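Local coordinates for long form salivary protein D7L1 (Culex quinquefasciatus, PDB 6V4C), which binds ADP, ATP and related adenine compounds at the mosquito bite, inhibiting platelet aggregation and haemostasis to favour blood feeding, at residues Tyr258-Ser263 against Lys287-Glu292. Numbering follows the deposited sequence.
Sequences YIEVRS and KALDSE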
loop_
_atom_site.group_PDB
_atom_site.type_symbol
_atom_site.label_atom_id
_atom_site.label_comp_id
_atom_site.label_asym_id
_atom_site.label_seq_id
_atom_site.Cartn_x
_atom_site.Cartn_y
_atom_site.Cartn_z
ATOM N N TYR A 258 6.522 -13.384 -1.111
ATOM C CA TYR A 258 6.535 -12.608 0.124
ATOM C C TYR A 258 5.637 -11.383 0.016
ATOM O O TYR A 258 4.935 -11.038 0.975
ATOM C CB TYR A 258 7.968 -12.222 0.478
ATOM C CG TYR A 258 8.143 -11.724 1.890
ATOM C CD1 TYR A 258 7.486 -12.333 2.953
ATOM C CD2 TYR A 258 8.984 -10.655 2.165
ATOM C CE1 TYR A 258 7.652 -11.881 4.247
ATOM C CE2 TYR A 258 9.159 -10.197 3.455
ATOM C CZ TYR A 258 8.493 -10.812 4.492
ATOM O OH TYR A 258 8.671 -10.351 5.775
ATOM N N ILE A 259 5.632 -10.716 -1.144
ATOM C CA ILE A 259 4.651 -9.661 -1.387
ATOM C C ILE A 259 3.238 -10.184 -1.164
ATOM O O ILE A 259 2.420 -9.545 -0.491
ATOM C CB ILE A 259 4.820 -9.073 -2.802
ATOM C CG1 ILE A 259 6.101 -8.240 -2.896
ATOM C CG2 ILE A 259 3.602 -8.238 -3.173
ATOM C CD1 ILE A 259 6.458 -7.813 -4.314
ATOM N N GLU A 260 2.935 -11.358 -1.721
ATOM C CA GLU A 260 1.589 -11.915 -1.594
ATOM C C GLU A 260 1.210 -12.126 -0.136
ATOM O O GLU A 260 0.116 -11.739 0.295
ATOM C CB GLU A 260 1.480 -13.229 -2.363
ATOM C CG GLU A 260 0.112 -13.863 -2.216
ATOM C CD GLU A 260 -0.189 -14.908 -3.264
ATOM O OE1 GLU A 260 0.761 -15.462 -3.858
ATOM O OE2 GLU A 260 -1.387 -15.170 -3.493
ATOM N N VAL A 261 2.102 -12.745 0.644
ATOM C CA VAL A 261 1.816 -12.996 2.054
ATOM C C VAL A 261 1.559 -11.689 2.796
ATOM O O VAL A 261 0.629 -11.588 3.605
ATOM C CB VAL A 261 2.945 -13.821 2.701
ATOM C CG1 VAL A 261 2.838 -13.779 4.218
ATOM C CG2 VAL A 261 2.894 -15.257 2.213
ATOM N N ARG A 262 2.371 -10.666 2.525
ATOM C CA ARG A 262 2.216 -9.392 3.218
ATOM C C ARG A 262 0.969 -8.633 2.779
ATOM O O ARG A 262 0.470 -7.798 3.542
ATOM C CB ARG A 262 3.456 -8.523 2.997
ATOM C CG ARG A 262 4.737 -9.094 3.588
ATOM C CD ARG A 262 5.946 -8.726 2.731
ATOM N NE ARG A 262 6.128 -7.286 2.609
ATOM C CZ ARG A 262 6.780 -6.694 1.613
ATOM N NH1 ARG A 262 7.307 -7.417 0.628
ATOM N NH2 ARG A 262 6.894 -5.374 1.596
ATOM N N SER A 263 0.454 -8.906 1.579
ATOM C CA SER A 263 -0.677 -8.153 1.047
ATOM C C SER A 263 -1.991 -8.489 1.733
ATOM O O SER A 263 -2.963 -7.749 1.556
ATOM C CB SER A 263 -0.811 -8.362 -0.467
ATOM O OG SER A 263 -1.333 -9.646 -0.777
ATOM N N LYS A 287 2.082 -23.034 -0.100
ATOM C CA LYS A 287 1.219 -24.202 -0.265
ATOM C C LYS A 287 -0.229 -23.882 0.087
ATOM O O LYS A 287 -1.151 -24.303 -0.620
ATOM C CB LYS A 287 1.731 -25.369 0.580
ATOM C CG LYS A 287 2.788 -26.227 -0.110
ATOM N N ALA A 288 -0.451 -23.142 1.179
ATOM C CA ALA A 288 -1.816 -22.813 1.576
ATOM C C ALA A 288 -2.488 -21.916 0.543
ATOM O O ALA A 288 -3.694 -22.033 0.296
ATOM C CB ALA A 288 -1.822 -22.158 2.958
ATOM N N LEU A 289 -1.717 -21.017 -0.078
ATOM C CA LEU A 289 -2.273 -20.148 -1.114
ATOM C C LEU A 289 -2.587 -20.928 -2.385
ATOM O O LEU A 289 -3.566 -20.624 -3.080
ATOM C CB LEU A 289 -1.315 -18.991 -1.400
ATOM C CG LEU A 289 -1.228 -17.913 -0.319
ATOM C CD1 LEU A 289 0.070 -17.129 -0.431
ATOM C CD2 LEU A 289 -2.426 -16.978 -0.414
ATOM N N ASP A 290 -1.765 -21.927 -2.714
ATOM C CA ASP A 290 -2.096 -22.834 -3.811
ATOM C C ASP A 290 -3.423 -23.534 -3.543
ATOM O O ASP A 290 -4.287 -23.621 -4.423
ATOM C CB ASP A 290 -0.994 -23.884 -3.980
ATOM C CG ASP A 290 0.320 -23.302 -4.481
ATOM O OD1 ASP A 290 0.325 -22.184 -5.038
ATOM O OD2 ASP A 290 1.353 -23.986 -4.324
ATOM N N SER A 291 -3.592 -24.048 -2.323
ATOM C CA SER A 291 -4.815 -24.758 -1.967
ATOM C C SER A 291 -6.024 -23.834 -2.020
ATOM O O SER A 291 -7.105 -24.239 -2.462
ATOM C CB SER A 291 -4.666 -25.361 -0.572
ATOM O OG SER A 291 -5.880 -25.951 -0.144
ATOM N N GLU A 292 -5.855 -22.589 -1.569
ATOM C CA GLU A 292 -6.929 -21.603 -1.640
ATOM C C GLU A 292 -7.405 -21.405 -3.073
ATOM O O GLU A 292 -8.604 -21.218 -3.318
ATOM C CB GLU A 292 -6.427 -20.286 -1.051
ATOM C CG GLU A 292 -7.432 -19.156 -1.027
ATOM C CD GLU A 292 -6.836 -17.886 -0.451
ATOM O OE1 GLU A 292 -5.919 -17.314 -1.080
ATOM O OE2 GLU A 292 -7.272 -17.468 0.641
#
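L289 sets one methyl, CD1, over a face of the E260 carboxylate, while CD2, on the same side, overhangs beyond OE2; here the two helices meet through an aliphatic tip on a flat acid group. CD1 sits almost directly above the carboxylate carbon, with L289 CD1 3.6 Å from E260 CD, and also touches the methylene before it (E260 CG to L289 CD1, 3.7 Å). The overhanging branch keeps L289 CD2 3.7 Å from E260 OE2. The two side chains come from opposite directions. E260 spans the gap because its CG is anti to the backbone N (chi1 178°) and the chain stays extended beyond it. V261 adds a looser apolar touch, its CG2 4.3 Å from L289 CD1; elsewhere V261 packs on M282 and K285, earlier on the helix that carries L289.

No hydrogen bond joins the two segments, whose nearest CA atoms, those of V261 and L289, are 8.8 Å apart. The acid is instead gripped by its surroundings: E260 OE1 forms a salt bridge with R170, and OE2 is hydrogen-bonded to S149. R170 also pairs with D290, so one arginine from helix 164-172 ties both segments together; the C167-C295 disulfide links that helix to the chain end just beyond 279-292. One turn on from E260, S263 OG donates to E260 O at 2.8 Å and is bonded to the backbone N of I150, while S263 itself touches ADP and its carbonyl oxygen is hydrogen-bonded to NZ of K144, itself an ADP-binding residue.

A buried carboxylate can thus offer a face to leucine while both oxygens are engaged. R170 probably favours the ionised form and offsets repulsion from D290; E292, with OE1 5.6 Å from E260 OE2, would probably act against it.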